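Hypothetical conserved protein (Geobacillus kaustophilus, PDB 3VNP) catalyses the reversible hydration of carbon dioxide to hydrogencarbonate as a metal-dependent, trimeric gamma-class carbonic anhydrase. Local coordinates at residues Glu151-Arg154 against Ile155-Tyr159; Gly163-Tyr166 against Lys167-Gln171. All coordinates share one frame; numbering follows the deposited sequence.

Interaction 1 (Glu151-Arg154 against Ile155-Tyr159); sequences EMER and IRREY
R154 meets E158 by a doubly bent route: its CG lies opposite the backbone N (chi1 -155°), and turns at chi2 (-84°) and chi3 (-56°) swing the guanidinium to the side of the helix, alongside E158, both side chains pointing the same way. The setting is the C-terminal helix 146-170 of the left-handed beta-helix fold, and the result is a three-residue salt-bridge network at i, i+3 and i+7. R154 NH1 forms a salt bridge with E158 OE1 at 2.5 Å. On the other side NH2 donates to the syn lone pair of E151 OE2 at 2.7 Å, and CG1 of I155 lies over one guanidinium face. A leucine in place of R154 would probably leave the carboxylates of E151 and E158, whose OE2 and OE1 stand 6.4 Å apart, without the positive group between them. R154 also packs on P68 of the second subunit. Round the helix, R156 directs NH1 to G77 O, and its NE makes a long salt bridge with E153 OE1 (3.7 Å), weaker than those of R154. The carbonyl O of M152 sits over one face of the R156 guanidinium, 3.6 Å above its plane and offset toward the rim.

Interaction 2 (Gly163-Tyr166 against Lys167-Gln171); sequences GQYY and KALQQ
From G163 to Q170 the backbone keeps the i to i+4 pairing of an alpha-helix: K167 N, A168 N, L169 N and Q170 N donate in turn to the carbonyl oxygens of G163, Q164, Y165 and Y166. The bonds are uneven: the N-H...O angle is 141° for K167 N on G163 O but 165° for L169 N on Y165 O. This is the last part of helix 146-170, beside the left-handed beta-helix. L169 CD1 approaches Y165 obliquely, 3.5 Å from CE2; the same methyl lies more distantly beside Y166, 4.3 Å from CD1. Y165 reaches this position with CG opposite the backbone N (chi1 -175°), its ring meeting Y6 of the second subunit and its OH bonded to K7 N there. Q164 and K167 run alongside each other, OE1 to CD at 4.0 Å; Q164 NE2 hydrogen-bonds S16 O and K167 NZ hydrogen-bonds A17 O. The Y166 ring meets W38 edge-to-face, while its OH bonds D46 OD1 and T26 OG1 of the second subunit. The chemistry is divided: apolar contact joins L169 to the two tyrosines, whereas the polar ends of Q164, Y165, Y166 and K167 tie the helix to its own chain and a neighbouring subunit.

How the interactions relate
Interactions 1 and 2 follow one another on the single long helix 146-170, their centres 18 Å apart, and the helix runs on unbroken from one to the other, with Y159 O 2.9 Å from G163 N. Interaction 1 comes first, with its centre about 14 Å from that of the chain; interaction 2 lies nearer the C-terminus, about 20 Å out. Both reach the second subunit, and W38 of the same chain meets an aromatic ring from each, Y159 and Y166. The helix thus runs beside the left-handed beta-helix with one long side at a subunit boundary, consistent with a part in the homotrimer. The metal region is also near: the side chains of E158 and Y166 each lie about 9 Å from that of H82, a magnesium ligand.

Interaction 1 (Glu151-Arg154 against Ile155-Tyr159)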
ATOM      1  N   GLU A 151      23.205   7.726 -10.460  1.00 50.16           N
ATOM      2  CA  GLU A 151      22.161   6.724 -10.613  1.00 48.38           C
ATOM      3  C   GLU A 151      20.816   7.415 -10.367  1.00 47.30           C
ATOM      4  O   GLU A 151      19.794   7.031 -10.930  1.00 46.24           O
ATOM      5  CB  GLU A 151      22.381   5.589  -9.611  1.00 48.29           C
ATOM      6  CG  GLU A 151      21.297   4.525  -9.591  1.00 49.32           C
ATOM      7  CD  GLU A 151      20.934   4.024 -10.973  1.00 50.95           C
ATOM      8  OE1 GLU A 151      21.838   3.904 -11.827  1.00 53.90           O
ATOM      9  OE2 GLU A 151      19.743   3.736 -11.205  1.00 50.85           O
ATOM     10  N   MET A 152      20.834   8.457  -9.541  1.00 45.57           N
ATOM     11  CA  MET A 152      19.627   9.212  -9.220  1.00 44.62           C
ATOM     12  C   MET A 152      19.193  10.136 -10.354  1.00 45.28           C
ATOM     13  O   MET A 152      17.996  10.355 -10.561  1.00 44.16           O
ATOM     14  CB  MET A 152      19.848  10.024  -7.945  1.00 42.64           C
ATOM     15  CG  MET A 152      20.060   9.153  -6.724  1.00 40.71           C
ATOM     16  SD  MET A 152      20.286  10.075  -5.213  1.00 39.16           S
ATOM     17  CE  MET A 152      21.878   9.491  -4.736  1.00 41.39           C
ATOM     18  N   GLU A 153      20.171  10.684 -11.076  1.00 46.51           N
ATOM     19  CA  GLU A 153      19.897  11.570 -12.209  1.00 46.77           C
ATOM     20  C   GLU A 153      19.361  10.702 -13.335  1.00 45.01           C
ATOM     21  O   GLU A 153      18.510  11.119 -14.118  1.00 43.94           O
ATOM     22  CB  GLU A 153      21.189  12.277 -12.646  1.00 49.82           C
ATOM     23  CG  GLU A 153      21.211  12.850 -14.076  1.00 53.72           C
ATOM     24  CD  GLU A 153      20.153  13.918 -14.332  1.00 57.77           C
ATOM     25  OE1 GLU A 153      19.882  14.733 -13.418  1.00 59.42           O
ATOM     26  OE2 GLU A 153      19.603  13.953 -15.459  1.00 59.08           O
ATOM     27  N   ARG A 154      19.861   9.475 -13.386  1.00 43.91           N
ATOM     28  CA  ARG A 154      19.457   8.512 -14.398  1.00 43.43           C
ATOM     29  C   ARG A 154      17.994   8.101 -14.176  1.00 42.57           C
ATOM     30  O   ARG A 154      17.217   7.999 -15.128  1.00 42.54           O
ATOM     31  CB  ARG A 154      20.386   7.295 -14.322  1.00 42.32           C
ATOM     32  CG  ARG A 154      20.512   6.491 -15.604  1.00 43.67           C
ATOM     33  CD  ARG A 154      19.391   5.486 -15.756  1.00 46.56           C
ATOM     34  NE  ARG A 154      19.322   4.582 -14.610  1.00 48.70           N
ATOM     35  CZ  ARG A 154      18.448   3.589 -14.492  1.00 49.01           C
ATOM     36  NH1 ARG A 154      17.565   3.364 -15.454  1.00 48.51           N
ATOM     37  NH2 ARG A 154      18.451   2.825 -13.410  1.00 49.45           N
ATOM     38  N   ILE A 155      17.627   7.878 -12.917  1.00 40.86           N
ATOM     39  CA  ILE A 155      16.263   7.484 -12.566  1.00 39.25           C
ATOM     40  C   ILE A 155      15.301   8.645 -12.817  1.00 38.33           C
ATOM     41  O   ILE A 155      14.264   8.493 -13.467  1.00 37.63           O
ATOM     42  CB  ILE A 155      16.174   7.076 -11.069  1.00 38.69           C
ATOM     43  CG1 ILE A 155      16.956   5.781 -10.833  1.00 39.35           C
ATOM     44  CG2 ILE A 155      14.725   6.891 -10.656  1.00 37.92           C
ATOM     45  CD1 ILE A 155      17.114   5.411  -9.361  1.00 38.58           C
ATOM     46  N   ARG A 156      15.663   9.805 -12.285  1.00 36.84           N
ATOM     47  CA  ARG A 156      14.874  11.015 -12.421  1.00 37.37           C
ATOM     48  C   ARG A 156      14.525  11.286 -13.887  1.00 37.82           C
ATOM     49  O   ARG A 156      13.356  11.440 -14.245  1.00 36.73           O
ATOM     50  CB  ARG A 156      15.676  12.166 -11.816  1.00 38.09           C
ATOM     51  CG  ARG A 156      15.077  13.547 -11.914  1.00 37.93           C
ATOM     52  CD  ARG A 156      15.786  14.430 -10.908  1.00 39.59           C
ATOM     53  NE  ARG A 156      17.223  14.159 -10.879  1.00 42.46           N
ATOM     54  CZ  ARG A 156      17.931  13.966  -9.769  1.00 43.16           C
ATOM     55  NH1 ARG A 156      17.344  14.011  -8.583  1.00 43.54           N
ATOM     56  NH2 ARG A 156      19.233  13.722  -9.844  1.00 45.27           N
ATOM     57  N   ARG A 157      15.548  11.330 -14.733  1.00 39.66           N
ATOM     58  CA  ARG A 157      15.372  11.575 -16.160  1.00 41.97           C
ATOM     59  C   ARG A 157      14.546  10.474 -16.823  1.00 40.97           C
ATOM     60  O   ARG A 157      13.681  10.751 -17.654  1.00 40.08           O
ATOM     61  CB  ARG A 157      16.741  11.680 -16.835  1.00 45.49           C
ATOM     62  CG  ARG A 157      16.696  11.862 -18.336  1.00 52.42           C
ATOM     63  CD  ARG A 157      18.100  11.803 -18.915  1.00 58.59           C
ATOM     64  NE  ARG A 157      18.753  10.532 -18.611  1.00 63.03           N
ATOM     65  CZ  ARG A 157      19.982  10.205 -18.997  1.00 65.26           C
ATOM     66  NH1 ARG A 157      20.708  11.062 -19.710  1.00 65.16           N
ATOM     67  NH2 ARG A 157      20.488   9.020 -18.667  1.00 65.71           N
ATOM     68  N   GLU A 158      14.821   9.226 -16.454  1.00 41.22           N
ATOM     69  CA  GLU A 158      14.098   8.084 -17.004  1.00 41.56           C
ATOM     70  C   GLU A 158      12.590   8.195 -16.770  1.00 40.52           C
ATOM     71  O   GLU A 158      11.798   7.887 -17.662  1.00 39.68           O
ATOM     72  CB  GLU A 158      14.608   6.783 -16.378  1.00 45.27           C
ATOM     73  CG  GLU A 158      13.768   5.552 -16.729  1.00 51.96           C
ATOM     74  CD  GLU A 158      13.977   4.396 -15.756  1.00 56.28           C
ATOM     75  OE1 GLU A 158      15.128   3.929 -15.625  1.00 58.75           O
ATOM     76  OE2 GLU A 158      12.990   3.953 -15.120  1.00 58.86           O
ATOM     77  N   TYR A 159      12.183   8.627 -15.576  1.00 38.85           N
ATOM     78  CA  TYR A 159      10.756   8.742 -15.298  1.00 39.46           C
ATOM     79  C   TYR A 159      10.045   9.866 -16.043  1.00 38.94           C
ATOM     80  O   TYR A 159       8.820   9.844 -16.175  1.00 38.88           O
ATOM     81  CB  TYR A 159      10.488   8.849 -13.790  1.00 39.20           C
ATOM     82  CG  TYR A 159      10.213   7.497 -13.167  1.00 39.84           C
ATOM     83  CD1 TYR A 159      11.230   6.764 -12.552  1.00 40.24           C
ATOM     84  CD2 TYR A 159       8.948   6.913 -13.267  1.00 40.29           C
ATOM     85  CE1 TYR A 159      10.995   5.477 -12.056  1.00 42.08           C
ATOM     86  CE2 TYR A 159       8.702   5.625 -12.778  1.00 41.79           C
ATOM     87  CZ  TYR A 159       9.728   4.913 -12.175  1.00 42.43           C
ATOM     88  OH  TYR A 159       9.490   3.638 -11.707  1.00 43.04           O
TER

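Interaction 2 (Gly163-Tyr166 against Lys167-Gln171)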
ATOM      1  N   GLY A 163       7.014   8.931 -18.210  1.00 32.02           N
ATOM      2  CA  GLY A 163       5.829   9.716 -17.927  1.00 31.85           C
ATOM      3  C   GLY A 163       5.128  10.203 -19.182  1.00 33.18           C
ATOM      4  O   GLY A 163       3.906  10.091 -19.304  1.00 32.65           O
ATOM      5  N   GLN A 164       5.910  10.742 -20.116  1.00 33.14           N
ATOM      6  CA  GLN A 164       5.379  11.267 -21.368  1.00 32.85           C
ATOM      7  C   GLN A 164       4.964  10.147 -22.305  1.00 33.52           C
ATOM      8  O   GLN A 164       4.078  10.329 -23.141  1.00 34.10           O
ATOM      9  CB  GLN A 164       6.426  12.146 -22.061  1.00 32.89           C
ATOM     10  CG  GLN A 164       6.895  13.332 -21.236  1.00 31.05           C
ATOM     11  CD  GLN A 164       5.760  14.246 -20.840  1.00 31.98           C
ATOM     12  OE1 GLN A 164       5.123  14.868 -21.688  1.00 34.42           O
ATOM     13  NE2 GLN A 164       5.493  14.329 -19.544  1.00 32.72           N
ATOM     14  N   TYR A 165       5.607   8.990 -22.168  1.00 33.30           N
ATOM     15  CA  TYR A 165       5.294   7.844 -23.014  1.00 33.12           C
ATOM     16  C   TYR A 165       3.926   7.268 -22.662  1.00 32.29           C
ATOM     17  O   TYR A 165       3.094   7.028 -23.541  1.00 31.62           O
ATOM     18  CB  TYR A 165       6.356   6.752 -22.863  1.00 33.73           C
ATOM     19  CG  TYR A 165       6.140   5.596 -23.814  1.00 36.48           C
ATOM     20  CD1 TYR A 165       6.535   5.683 -25.145  1.00 36.75           C
ATOM     21  CD2 TYR A 165       5.500   4.433 -23.392  1.00 37.66           C
ATOM     22  CE1 TYR A 165       6.297   4.639 -26.038  1.00 38.69           C
ATOM     23  CE2 TYR A 165       5.255   3.385 -24.274  1.00 39.35           C
ATOM     24  CZ  TYR A 165       5.655   3.495 -25.595  1.00 40.12           C
ATOM     25  OH  TYR A 165       5.402   2.461 -26.473  1.00 41.89           O
ATOM     26  N   TYR A 166       3.707   7.038 -21.373  1.00 31.10           N
ATOM     27  CA  TYR A 166       2.439   6.506 -20.890  1.00 30.86           C
ATOM     28  C   TYR A 166       1.358   7.552 -21.119  1.00 31.23           C
ATOM     29  O   TYR A 166       0.204   7.220 -21.370  1.00 30.72           O
ATOM     30  CB  TYR A 166       2.539   6.179 -19.397  1.00 31.69           C
ATOM     31  CG  TYR A 166       3.099   4.807 -19.077  1.00 31.43           C
ATOM     32  CD1 TYR A 166       2.265   3.687 -19.026  1.00 31.62           C
ATOM     33  CD2 TYR A 166       4.455   4.630 -18.800  1.00 29.99           C
ATOM     34  CE1 TYR A 166       2.769   2.426 -18.703  1.00 31.89           C
ATOM     35  CE2 TYR A 166       4.968   3.377 -18.476  1.00 29.37           C
ATOM     36  CZ  TYR A 166       4.121   2.280 -18.425  1.00 30.97           C
ATOM     37  OH  TYR A 166       4.618   1.047 -18.063  1.00 29.92           O
ATOM     38  N   LYS A 167       1.740   8.822 -21.027  1.00 32.61           N
ATOM     39  CA  LYS A 167       0.800   9.918 -21.239  1.00 35.21           C
ATOM     40  C   LYS A 167       0.264   9.825 -22.671  1.00 36.75           C
ATOM     41  O   LYS A 167      -0.929  10.024 -22.921  1.00 36.68           O
ATOM     42  CB  LYS A 167       1.501  11.264 -21.016  1.00 35.27           C
ATOM     43  CG  LYS A 167       0.587  12.482 -21.065  1.00 35.62           C
ATOM     44  CD  LYS A 167       1.366  13.759 -20.754  1.00 37.97           C
ATOM     45  CE  LYS A 167       0.514  15.009 -20.934  1.00 37.72           C
ATOM     46  NZ  LYS A 167      -0.689  14.956 -20.075  1.00 38.74           N
ATOM     47  N   ALA A 168       1.158   9.505 -23.603  1.00 37.35           N
ATOM     48  CA  ALA A 168       0.790   9.359 -25.005  1.00 38.51           C
ATOM     49  C   ALA A 168      -0.163   8.181 -25.167  1.00 39.21           C
ATOM     50  O   ALA A 168      -1.210   8.302 -25.805  1.00 40.86           O
ATOM     51  CB  ALA A 168       2.038   9.142 -25.856  1.00 37.55           C
ATOM     52  N   LEU A 169       0.206   7.042 -24.589  1.00 39.33           N
ATOM     53  CA  LEU A 169      -0.618   5.840 -24.668  1.00 40.58           C
ATOM     54  C   LEU A 169      -2.015   6.134 -24.160  1.00 41.29           C
ATOM     55  O   LEU A 169      -3.006   5.736 -24.762  1.00 42.08           O
ATOM     56  CB  LEU A 169      -0.007   4.721 -23.828  1.00 40.51           C
ATOM     57  CG  LEU A 169       1.324   4.152 -24.318  1.00 40.38           C
ATOM     58  CD1 LEU A 169       1.884   3.203 -23.271  1.00 39.34           C
ATOM     59  CD2 LEU A 169       1.115   3.442 -25.651  1.00 38.83           C
ATOM     60  N   GLN A 170      -2.075   6.837 -23.040  1.00 42.47           N
ATOM     61  CA  GLN A 170      -3.334   7.203 -22.417  1.00 45.43           C
ATOM     62  C   GLN A 170      -4.269   7.840 -23.443  1.00 47.89           C
ATOM     63  O   GLN A 170      -5.463   7.527 -23.496  1.00 48.09           O
ATOM     64  CB  GLN A 170      -3.048   8.179 -21.277  1.00 44.53           C
ATOM     65  CG  GLN A 170      -4.136   8.303 -20.237  1.00 42.02           C
ATOM     66  CD  GLN A 170      -3.644   9.029 -18.994  1.00 40.71           C
ATOM     67  OE1 GLN A 170      -3.229  10.185 -19.059  1.00 38.41           O
ATOM     68  NE2 GLN A 170      -3.682   8.348 -17.859  1.00 39.25           N
ATOM     69  N   GLN A 171      -3.708   8.724 -24.264  1.00 50.81           N
ATOM     70  CA  GLN A 171      -4.463   9.432 -25.294  1.00 53.12           C
ATOM     71  C   GLN A 171      -4.715   8.587 -26.547  1.00 54.26           C
ATOM     72  O   GLN A 171      -4.212   7.443 -26.620  1.00 54.70           O
ATOM     73  CB  GLN A 171      -3.717  10.713 -25.684  1.00 53.42           C
ATOM     74  CG  GLN A 171      -3.491  11.678 -24.528  1.00 55.22           C
ATOM     75  CD  GLN A 171      -2.493  12.779 -24.861  1.00 57.19           C
ATOM     76  OE1 GLN A 171      -2.227  13.662 -24.040  1.00 56.59           O
ATOM     77  NE2 GLN A 171      -1.931  12.728 -26.067  1.00 57.91           N
TER